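Alternansucrase (Leuconostoc mesenteroides, PDB 6HVG) is a calcium-binding member of glycoside hydrolase family 70, with a circularly permuted TIM-barrel domain and cell-wall-binding-type repeats at both ends of the chain. Local coordinates at residues A[775-780]-A[1050-1055]; A[834-839]-A[1061-1066]; A[1089-1094]-A[1102-1107]; A[1111-1116]-A[1161-1166]. All blocks are in the same frame, centred on the assembly; numbering follows the deposited sequence.

Interaction 1. Residues A[775-780]-A[1050-1055]; sequences DTFTFD and SNFQAM
The carbonyl oxygen of Q1053 sits at the edge of the F779 ring, near its plane and 3.6 Å from F779 CE1, and the same oxygen accepts a hydrogen bond from K1131 NZ. The placing illustrates a simple rule: ring hydrogens carry partial positive charge and suit a carbonyl oxygen, whereas the electron-rich face can receive C-H groups. Here one face is taken by M1055 CG, which lies 3.9 Å from the centroid of the F779 ring and 30° off the normal, a CH-pi contact displaced toward CE2 and CZ. With M1055 CG anti to the carbonyl carbon (chi1 -65°), a bend at chi2 (-69°) brings SD round obliquely, 4.8 Å from the F779 centroid, in a Met-aromatic contact. The two side chains cross at about a right angle.

A looser aromatic meeting accompanies it, F777 CZ approaching the edge of the F1052 ring at 4.4 Å from CE2, with L782 and L1102 touching both phenyls. No hydrogen bond joins the segments; 1050-1055 instead secures its own shape. Q1053 OE1 receives S1050 N on an in-plane lone pair at 2.9 Å, and S1050 OG accepts from F1052 N at 3.2 Å. The result is an ST turn within a type I beta turn, in the loop leaving barrel strand 1045-1047 and resting against the start of helix 779-793.

Interaction 2. Residues A[834-839]-A[1061-1066]; sequences GQYMEK and QSTNVV
The phenol ring of Y836 carries the methyl CG2 of T1063 over the centre of one face, 3.5 Å from the ring centroid and only 3° off the normal, a centred CH-pi contact. At the ring's edge stands V1066, with CB in the ring plane and CG1 3.8 Å from Y836 CD2. The ring of Y826 also meets Y836, its plane almost parallel. Y836 CG is anti to the backbone N (chi1 -171°), which sets CG on the side of the first turn of helix 1063-1075. The hydroxyl group of T1063, by contrast, faces the CB end of the tyrosine: OG1 is 3.4 Å from Y836 CG, and it accepts a hydrogen bond from Q1053 NE2. Y836 OH is likewise satisfied elsewhere, by G1048 O.

Two further flat groups meet beside this pair. The amides of Q835 and Q1061 have planes 42° apart and side chains crossing at about a right angle, Q835 NE2 lying against Q1061 CB at 3.3 Å. Q1061 OE1 is bound by S1058 OG and T1057 OG1. M837 adds a sulfur contact, SD to V1066 CG1 at 4.0 Å. Segment 834-839 presents these side chains from a type II beta turn closed by E838 N to Q835 O, 3.2 Å apart. No hydrogen bond spans the two segments, so shape and dispersion carry the contact, while the side-chain oxygens of Y836, T1063 and Q1061 find their hydrogen bonds outside the two segments.

Interaction 3. Residues A[1089-1094]-A[1102-1107]; sequences RSSGDT and LDSFLN
S1104 and S1091 meet hydroxyl to hydroxyl, S1091 OG donating to S1104 OG at 2.7 Å, and S1104 OG passes the chain on by donating to G1092 O at 2.8 Å. In this second bond the donor is tilted 19° from the carbonyl plane. S1104 OG is anti to its own backbone N (chi1 -165°), a setting that turns the hydroxyl outward from the helix 1102-1105 and into the bend of the other segment. Such relays show how one hydroxyl can serve as acceptor and donor at once.

The bend is a type II' beta turn from S1091 to T1094, with G1092 at its positive-phi position. An ST turn overlaps its start, S1090 OG accepting from G1092 N at 2.8 Å. Both segments belong to the long connection between barrel strands 1081-1083 and 1151-1156. Within it, S1090 faces the end of the helix, its CB 3.6 Å from N1107 CA, while the backbone adds a CA-H...O contact from G1092 CA to S1104 O at 3.3 Å.

D1093 and F1105 cross at about a right angle: D1093 OD1 touches F1105 CB at 3.7 Å, and the carboxylate and ring planes stand 38° apart. The phenyl ring points elsewhere, with L1102 CA over one face toward the rim and F777 in an edge-to-face stack.

Interaction 4. Residues A[1111-1116]-A[1161-1166]; sequences AFTDRY and IYALPG
A1111 and Y1162 form the close side of this contact: the methyl CB of A1111 lies over the centre of one face of the Y1162 ring, 3.3 Å from its centroid and 12° off the normal, a CH-pi arrangement. Next to it, Y1162 N donates to F1112 O at 2.8 Å in a nearly straight bond (170° at the hydrogen). I1161 CG1 lies against the same oxygen, 3.3 Å from F1112 O. CG1 is anti to the backbone N, and an extended chi2 (168°) carries CD1 to T1113 O. On the partly exposed flank, T1113 CG2 comes close to two carbonyl oxygens, 3.2 Å from A1163 O and 3.4 Å from Y1162 O.

The corner of the chain at T1113 and the end of strand 1160-1161 are what the contact joins. The strand lies at the outside of a six-stranded antiparallel sheet, just after D1159, a ligand of the calcium ion, which is about 11 Å from the side chain of I1161. Beyond the corner, D1114 OD1 accepts from Y1116 N at 3.2 Å in an Asx turn, met from above the carboxylate plane.

Elsewhere the fit is looser. F1112 and I1161 cross at about a right angle with CD1 and CG1 4.2 Å apart, and R1115 offers I1161 CD1 only its CG, while its guanidinium group is taken up by E592, Q593 and W596.

Followed from the N terminus, the chain supplies first 775-780 and then 834-839, on either side of barrel strand 821-825. Their partners, 1050-1055 and 1061-1066, come after the long excursion that includes strands 862-866 to 1003-1009, so interactions 1 and 2 cross. A backbone bond from A1054 N to G834 O ties them directly. Interaction 3 closes a short loop beyond strand 1081-1083, and interaction 4 follows in series, joining the continuation of that connection to the chain beyond strand 1151-1156. F777 and M1055 link interaction 1 to 3, and S1091 bonds to A1111 between 3 and 4. Together they form a continuous path across loops of the barrel.

Interaction 1. Residues A[775-780]-A[1050-1055]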
# COMPACT_ATOMS: atom_id res chain seq x y z
N ASP A 775 -5.70 -7.59 4.01
CA ASP A 775 -6.75 -8.50 4.42
C ASP A 775 -7.65 -7.86 5.51
O ASP A 775 -7.16 -7.12 6.36
CB ASP A 775 -6.10 -9.78 4.96
CG ASP A 775 -6.66 -11.05 4.37
OD1 ASP A 775 -7.52 -10.97 3.46
OD2 ASP A 775 -6.21 -12.13 4.83
N THR A 776 -8.94 -8.16 5.48
CA THR A 776 -9.87 -7.71 6.50
C THR A 776 -9.77 -8.60 7.73
O THR A 776 -9.88 -9.82 7.61
CB THR A 776 -11.31 -7.75 5.98
OG1 THR A 776 -11.43 -6.83 4.92
CG2 THR A 776 -12.33 -7.31 7.03
N PHE A 777 -9.62 -8.00 8.91
CA PHE A 777 -9.57 -8.78 10.14
C PHE A 777 -10.64 -8.29 11.10
O PHE A 777 -10.96 -7.11 11.15
CB PHE A 777 -8.17 -8.82 10.79
CG PHE A 777 -7.58 -7.49 11.06
CD1 PHE A 777 -7.88 -6.80 12.22
CD2 PHE A 777 -6.68 -6.94 10.17
CE1 PHE A 777 -7.34 -5.57 12.49
CE2 PHE A 777 -6.10 -5.72 10.43
CZ PHE A 777 -6.44 -5.03 11.60
N THR A 778 -11.17 -9.23 11.88
CA THR A 778 -12.20 -8.95 12.84
C THR A 778 -11.50 -8.46 14.14
O THR A 778 -10.30 -8.62 14.32
CB THR A 778 -13.09 -10.22 13.02
OG1 THR A 778 -14.45 -9.81 13.15
CG2 THR A 778 -12.71 -11.04 14.23
N PHE A 779 -12.26 -7.84 15.02
CA PHE A 779 -11.71 -7.39 16.31
C PHE A 779 -11.15 -8.52 17.17
O PHE A 779 -10.12 -8.34 17.81
CB PHE A 779 -12.74 -6.61 17.13
CG PHE A 779 -12.68 -5.13 16.90
CD1 PHE A 779 -11.62 -4.38 17.42
CD2 PHE A 779 -13.69 -4.48 16.20
CE1 PHE A 779 -11.57 -3.01 17.24
CE2 PHE A 779 -13.63 -3.11 16.01
CZ PHE A 779 -12.57 -2.38 16.52
N ASP A 780 -11.83 -9.67 17.21
CA ASP A 780 -11.31 -10.87 17.87
C ASP A 780 -9.98 -11.30 17.26
O ASP A 780 -9.07 -11.67 17.97
CB ASP A 780 -12.32 -12.03 17.81
CG ASP A 780 -13.70 -11.60 18.28
OD1 ASP A 780 -14.47 -12.46 18.77
OD2 ASP A 780 -14.02 -10.39 18.18
N SER A 1050 -4.36 4.83 20.11
CA SER A 1050 -3.77 3.85 19.21
C SER A 1050 -4.86 3.39 18.27
O SER A 1050 -6.01 3.22 18.69
CB SER A 1050 -3.27 2.69 20.02
OG SER A 1050 -3.17 1.52 19.25
N ASN A 1051 -4.52 3.20 16.99
CA ASN A 1051 -5.50 2.69 16.03
C ASN A 1051 -6.02 1.30 16.31
O ASN A 1051 -7.06 0.92 15.76
CB ASN A 1051 -4.94 2.70 14.62
CG ASN A 1051 -4.98 4.06 13.99
OD1 ASN A 1051 -5.91 4.84 14.23
ND2 ASN A 1051 -3.99 4.36 13.15
N PHE A 1052 -5.34 0.56 17.17
CA PHE A 1052 -5.68 -0.82 17.41
C PHE A 1052 -6.32 -1.11 18.75
O PHE A 1052 -6.43 -2.26 19.16
CB PHE A 1052 -4.44 -1.64 17.15
CG PHE A 1052 -3.91 -1.42 15.76
CD1 PHE A 1052 -3.12 -0.35 15.47
CD2 PHE A 1052 -4.28 -2.26 14.73
CE1 PHE A 1052 -2.68 -0.13 14.18
CE2 PHE A 1052 -3.81 -2.08 13.45
CZ PHE A 1052 -3.01 -1.01 13.18
N GLN A 1053 -6.81 -0.06 19.40
CA GLN A 1053 -7.59 -0.21 20.61
C GLN A 1053 -8.82 -1.05 20.29
O GLN A 1053 -9.36 -0.96 19.21
CB GLN A 1053 -8.06 1.16 21.11
CG GLN A 1053 -6.96 2.04 21.70
CD GLN A 1053 -7.42 3.46 22.00
OE1 GLN A 1053 -6.68 4.42 21.78
NE2 GLN A 1053 -8.63 3.60 22.53
N ALA A 1054 -9.25 -1.86 21.24
CA ALA A 1054 -10.53 -2.53 21.15
C ALA A 1054 -11.69 -1.55 21.35
O ALA A 1054 -11.51 -0.45 21.86
CB ALA A 1054 -10.60 -3.63 22.20
N MET A 1055 -12.88 -1.95 20.91
CA MET A 1055 -14.08 -1.15 21.14
C MET A 1055 -14.35 -1.19 22.64
O MET A 1055 -14.08 -2.19 23.27
CB MET A 1055 -15.27 -1.71 20.37
CG MET A 1055 -15.12 -1.66 18.86
SD MET A 1055 -15.16 0.01 18.17
CE MET A 1055 -16.85 0.50 18.55

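Interaction 2. Residues A[834-839]-A[1061-1066]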
# COMPACT_ATOMS: atom_id res chain seq x y z
N GLY A 834 -6.75 -3.72 23.10
CA GLY A 834 -7.65 -3.84 24.21
C GLY A 834 -8.17 -2.48 24.60
O GLY A 834 -8.35 -1.61 23.76
N GLN A 835 -8.38 -2.31 25.89
CA GLN A 835 -9.08 -1.16 26.43
C GLN A 835 -8.14 0.02 26.67
O GLN A 835 -6.94 -0.17 26.85
CB GLN A 835 -9.76 -1.58 27.73
CG GLN A 835 -10.86 -2.59 27.50
CD GLN A 835 -12.08 -1.97 26.84
OE1 GLN A 835 -12.62 -2.52 25.90
NE2 GLN A 835 -12.51 -0.83 27.36
N TYR A 836 -8.68 1.23 26.67
CA TYR A 836 -7.86 2.44 26.79
C TYR A 836 -7.23 2.50 28.16
O TYR A 836 -7.93 2.44 29.16
CB TYR A 836 -8.68 3.70 26.54
CG TYR A 836 -7.85 4.97 26.44
CD1 TYR A 836 -6.94 5.15 25.41
CD2 TYR A 836 -7.97 5.99 27.37
CE1 TYR A 836 -6.18 6.30 25.32
CE2 TYR A 836 -7.22 7.15 27.28
CZ TYR A 836 -6.33 7.29 26.25
OH TYR A 836 -5.58 8.44 26.17
N MET A 837 -5.90 2.59 28.18
CA MET A 837 -5.13 2.64 29.42
C MET A 837 -5.33 1.41 30.30
O MET A 837 -5.25 1.50 31.52
CB MET A 837 -5.48 3.93 30.19
CG MET A 837 -4.38 4.97 30.11
SD MET A 837 -4.94 6.61 30.63
CE MET A 837 -4.38 7.43 29.14
N GLU A 838 -5.60 0.26 29.68
CA GLU A 838 -5.90 -0.96 30.43
C GLU A 838 -4.70 -1.45 31.20
O GLU A 838 -4.84 -1.95 32.33
CB GLU A 838 -6.37 -2.09 29.51
CG GLU A 838 -6.79 -3.34 30.28
CD GLU A 838 -7.64 -4.29 29.47
OE1 GLU A 838 -7.15 -4.77 28.41
OE2 GLU A 838 -8.79 -4.57 29.89
N LYS A 839 -3.53 -1.35 30.58
CA LYS A 839 -2.31 -1.86 31.17
C LYS A 839 -1.12 -1.07 30.65
O LYS A 839 -0.97 -0.93 29.46
CB LYS A 839 -2.15 -3.34 30.84
CG LYS A 839 -1.06 -4.03 31.65
CD LYS A 839 -0.75 -5.43 31.14
CE LYS A 839 0.47 -6.00 31.84
NZ LYS A 839 0.91 -7.27 31.19
N GLN A 1061 -15.61 2.78 30.21
CA GLN A 1061 -14.22 2.55 29.78
C GLN A 1061 -13.88 3.17 28.41
O GLN A 1061 -12.83 2.87 27.82
CB GLN A 1061 -13.92 1.06 29.71
CG GLN A 1061 -14.25 0.29 30.98
CD GLN A 1061 -14.35 -1.21 30.73
OE1 GLN A 1061 -15.45 -1.75 30.56
NE2 GLN A 1061 -13.21 -1.88 30.69
N SER A 1062 -14.76 4.02 27.90
CA SER A 1062 -14.50 4.73 26.68
C SER A 1062 -13.36 5.73 26.90
O SER A 1062 -13.32 6.42 27.92
CB SER A 1062 -15.73 5.47 26.22
OG SER A 1062 -16.81 4.59 26.12
N THR A 1063 -12.48 5.81 25.92
CA THR A 1063 -11.29 6.64 25.97
C THR A 1063 -11.51 8.01 26.60
O THR A 1063 -10.81 8.38 27.52
CB THR A 1063 -10.71 6.79 24.54
OG1 THR A 1063 -10.20 5.53 24.10
CG2 THR A 1063 -9.59 7.80 24.49
N ASN A 1064 -12.50 8.75 26.12
CA ASN A 1064 -12.69 10.14 26.54
C ASN A 1064 -13.23 10.29 27.97
O ASN A 1064 -13.01 11.32 28.63
CB ASN A 1064 -13.59 10.88 25.54
CG ASN A 1064 -12.92 11.07 24.18
OD1 ASN A 1064 -11.71 10.88 24.01
ND2 ASN A 1064 -13.73 11.44 23.19
N VAL A 1065 -13.95 9.28 28.45
CA VAL A 1065 -14.34 9.22 29.86
C VAL A 1065 -13.09 9.03 30.69
O VAL A 1065 -12.83 9.79 31.63
CB VAL A 1065 -15.35 8.08 30.12
CG1 VAL A 1065 -15.56 7.87 31.61
CG2 VAL A 1065 -16.69 8.36 29.42
N VAL A 1066 -12.29 8.04 30.32
CA VAL A 1066 -11.01 7.78 31.00
C VAL A 1066 -10.09 9.01 30.99
O VAL A 1066 -9.49 9.32 32.00
CB VAL A 1066 -10.29 6.54 30.42
CG1 VAL A 1066 -8.90 6.38 31.00
CG2 VAL A 1066 -11.10 5.29 30.71

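Interaction 3. Residues A[1089-1094]-A[1102-1107]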
# COMPACT_ATOMS: atom_id res chain seq x y z
N ARG A 1089 -17.45 10.02 13.28
CA ARG A 1089 -18.14 8.71 13.31
C ARG A 1089 -17.61 7.77 12.23
O ARG A 1089 -17.63 8.11 11.04
CB ARG A 1089 -19.64 8.86 13.12
CG ARG A 1089 -20.33 7.50 13.07
CD ARG A 1089 -21.82 7.59 13.26
NE ARG A 1089 -22.20 8.49 14.34
CZ ARG A 1089 -22.04 8.24 15.64
NH1 ARG A 1089 -21.50 7.10 16.06
NH2 ARG A 1089 -22.45 9.12 16.53
N SER A 1090 -17.21 6.57 12.65
CA SER A 1090 -16.65 5.60 11.74
C SER A 1090 -17.67 5.13 10.70
O SER A 1090 -18.86 4.96 11.01
CB SER A 1090 -16.11 4.39 12.48
OG SER A 1090 -15.74 3.36 11.58
N SER A 1091 -17.17 4.93 9.48
CA SER A 1091 -17.96 4.33 8.40
C SER A 1091 -18.08 2.82 8.59
O SER A 1091 -18.91 2.18 7.95
CB SER A 1091 -17.34 4.65 7.05
OG SER A 1091 -15.98 4.25 7.02
N GLY A 1092 -17.25 2.25 9.45
CA GLY A 1092 -17.46 0.89 9.95
C GLY A 1092 -17.28 -0.21 8.91
O GLY A 1092 -16.33 -0.19 8.13
N ASP A 1093 -18.22 -1.16 8.91
CA ASP A 1093 -18.20 -2.28 7.96
C ASP A 1093 -18.83 -1.94 6.62
O ASP A 1093 -18.77 -2.76 5.71
CB ASP A 1093 -18.90 -3.49 8.57
CG ASP A 1093 -18.08 -4.13 9.70
OD1 ASP A 1093 -16.85 -3.94 9.72
OD2 ASP A 1093 -18.66 -4.84 10.53
N THR A 1094 -19.41 -0.74 6.49
CA THR A 1094 -20.07 -0.33 5.26
C THR A 1094 -19.09 -0.27 4.10
O THR A 1094 -18.03 0.31 4.21
CB THR A 1094 -20.77 1.04 5.42
OG1 THR A 1094 -21.65 0.99 6.55
CG2 THR A 1094 -21.57 1.41 4.16
N LEU A 1102 -8.42 -0.75 6.96
CA LEU A 1102 -8.44 -1.00 8.41
C LEU A 1102 -8.94 0.17 9.27
O LEU A 1102 -9.57 -0.05 10.31
CB LEU A 1102 -7.10 -1.54 8.91
CG LEU A 1102 -5.88 -0.67 9.23
CD1 LEU A 1102 -4.91 -1.53 9.99
CD2 LEU A 1102 -5.20 -0.17 7.98
N ASP A 1103 -8.70 1.40 8.83
CA ASP A 1103 -9.29 2.59 9.47
C ASP A 1103 -10.79 2.46 9.62
O ASP A 1103 -11.35 2.89 10.63
CB ASP A 1103 -9.00 3.86 8.67
CG ASP A 1103 -7.57 4.33 8.80
OD1 ASP A 1103 -6.79 3.63 9.47
OD2 ASP A 1103 -7.25 5.40 8.18
N SER A 1104 -11.44 1.89 8.61
CA SER A 1104 -12.88 1.82 8.58
C SER A 1104 -13.38 0.73 9.50
O SER A 1104 -14.23 0.98 10.36
CB SER A 1104 -13.40 1.61 7.16
OG SER A 1104 -14.79 1.88 7.09
N PHE A 1105 -12.87 -0.47 9.34
CA PHE A 1105 -13.40 -1.58 10.14
C PHE A 1105 -12.84 -1.64 11.57
O PHE A 1105 -13.43 -2.30 12.43
CB PHE A 1105 -13.29 -2.94 9.41
CG PHE A 1105 -11.89 -3.36 9.03
CD1 PHE A 1105 -11.05 -3.91 9.98
CD2 PHE A 1105 -11.46 -3.30 7.71
CE1 PHE A 1105 -9.78 -4.32 9.65
CE2 PHE A 1105 -10.17 -3.73 7.38
CZ PHE A 1105 -9.33 -4.23 8.35
N LEU A 1106 -11.74 -0.94 11.84
CA LEU A 1106 -11.30 -0.75 13.22
C LEU A 1106 -11.84 0.53 13.88
O LEU A 1106 -11.46 0.86 14.99
CB LEU A 1106 -9.76 -0.81 13.31
CG LEU A 1106 -9.11 -2.17 12.99
CD1 LEU A 1106 -7.60 -2.08 13.17
CD2 LEU A 1106 -9.67 -3.25 13.88
N ASN A 1107 -12.73 1.24 13.21
CA ASN A 1107 -13.45 2.35 13.81
C ASN A 1107 -12.57 3.40 14.49
O ASN A 1107 -12.99 4.05 15.46
CB ASN A 1107 -14.50 1.82 14.78
CG ASN A 1107 -15.48 0.87 14.11
OD1 ASN A 1107 -15.83 1.03 12.95
ND2 ASN A 1107 -15.93 -0.12 14.85

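Interaction 4. Residues A[1111-1116]-A[1161-1166]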
# COMPACT_ATOMS: atom_id res chain seq x y z
N ALA A 1111 -11.58 7.02 9.14
CA ALA A 1111 -12.51 6.73 8.05
C ALA A 1111 -13.92 7.03 8.53
O ALA A 1111 -14.43 6.36 9.40
CB ALA A 1111 -12.38 5.27 7.62
N PHE A 1112 -14.55 8.02 7.91
CA PHE A 1112 -15.83 8.49 8.37
C PHE A 1112 -16.77 8.83 7.23
O PHE A 1112 -16.35 9.16 6.14
CB PHE A 1112 -15.64 9.74 9.24
CG PHE A 1112 -14.67 10.74 8.67
CD1 PHE A 1112 -15.09 11.68 7.73
CD2 PHE A 1112 -13.34 10.74 9.08
CE1 PHE A 1112 -14.20 12.58 7.19
CE2 PHE A 1112 -12.44 11.65 8.55
CZ PHE A 1112 -12.88 12.57 7.61
N THR A 1113 -18.07 8.75 7.52
CA THR A 1113 -19.13 9.15 6.60
C THR A 1113 -19.56 10.60 6.81
O THR A 1113 -19.79 11.32 5.85
CB THR A 1113 -20.38 8.27 6.83
OG1 THR A 1113 -20.64 8.19 8.24
CG2 THR A 1113 -20.15 6.87 6.23
N ASP A 1114 -19.64 11.02 8.07
CA ASP A 1114 -20.12 12.34 8.46
C ASP A 1114 -19.03 13.10 9.21
O ASP A 1114 -18.60 12.69 10.29
CB ASP A 1114 -21.34 12.18 9.35
CG ASP A 1114 -22.13 13.47 9.53
OD1 ASP A 1114 -21.60 14.56 9.25
OD2 ASP A 1114 -23.31 13.38 9.92
N ARG A 1115 -18.55 14.19 8.62
CA ARG A 1115 -17.41 14.91 9.21
C ARG A 1115 -17.79 15.64 10.50
O ARG A 1115 -16.92 15.94 11.32
CB ARG A 1115 -16.84 15.91 8.24
CG ARG A 1115 -16.56 15.34 6.87
CD ARG A 1115 -15.62 16.19 6.06
NE ARG A 1115 -16.14 17.53 5.93
CZ ARG A 1115 -15.42 18.54 5.47
NH1 ARG A 1115 -14.17 18.35 5.07
NH2 ARG A 1115 -15.98 19.74 5.39
N TYR A 1116 -19.08 15.95 10.68
CA TYR A 1116 -19.51 16.74 11.81
C TYR A 1116 -20.13 15.93 12.95
O TYR A 1116 -20.42 16.50 14.01
CB TYR A 1116 -20.51 17.78 11.33
CG TYR A 1116 -19.92 18.86 10.47
CD1 TYR A 1116 -19.75 18.66 9.12
CD2 TYR A 1116 -19.59 20.10 11.01
CE1 TYR A 1116 -19.22 19.65 8.31
CE2 TYR A 1116 -19.08 21.10 10.21
CZ TYR A 1116 -18.89 20.87 8.86
OH TYR A 1116 -18.36 21.87 8.08
N ILE A 1161 -13.29 11.05 2.49
CA ILE A 1161 -14.49 10.68 3.21
C ILE A 1161 -14.92 9.31 2.68
O ILE A 1161 -14.69 9.02 1.51
CB ILE A 1161 -15.55 11.78 3.03
CG1 ILE A 1161 -16.77 11.54 3.93
CG2 ILE A 1161 -15.97 11.92 1.58
CD1 ILE A 1161 -17.69 12.74 4.01
N TYR A 1162 -15.51 8.47 3.53
CA TYR A 1162 -15.85 7.09 3.15
C TYR A 1162 -17.34 6.83 3.00
O TYR A 1162 -18.15 7.57 3.51
CB TYR A 1162 -15.35 6.11 4.22
CG TYR A 1162 -13.87 5.82 4.26
CD1 TYR A 1162 -12.94 6.80 4.58
CD2 TYR A 1162 -13.40 4.52 4.05
CE1 TYR A 1162 -11.59 6.51 4.69
CE2 TYR A 1162 -12.05 4.22 4.13
CZ TYR A 1162 -11.15 5.21 4.46
OH TYR A 1162 -9.82 4.88 4.59
N ALA A 1163 -17.66 5.75 2.32
CA ALA A 1163 -19.00 5.16 2.33
C ALA A 1163 -20.14 6.17 2.20
O ALA A 1163 -20.95 6.34 3.14
CB ALA A 1163 -19.16 4.33 3.58
N LEU A 1164 -20.20 6.83 1.05
CA LEU A 1164 -21.30 7.74 0.71
C LEU A 1164 -22.42 6.92 0.05
O LEU A 1164 -22.16 6.16 -0.86
CB LEU A 1164 -20.79 8.82 -0.24
CG LEU A 1164 -19.61 9.63 0.32
CD1 LEU A 1164 -18.80 10.27 -0.78
CD2 LEU A 1164 -20.08 10.70 1.29
N PRO A 1165 -23.68 7.05 0.54
CA PRO A 1165 -24.72 6.10 0.16
C PRO A 1165 -25.38 6.30 -1.22
O PRO A 1165 -26.07 5.40 -1.69
CB PRO A 1165 -25.77 6.29 1.25
CG PRO A 1165 -25.63 7.72 1.64
CD PRO A 1165 -24.15 8.00 1.57
N GLY A 1166 -25.17 7.45 -1.85
CA GLY A 1166 -25.87 7.79 -3.08
C GLY A 1166 -24.98 7.67 -4.31
O GLY A 1166 -23.84 8.17 -4.31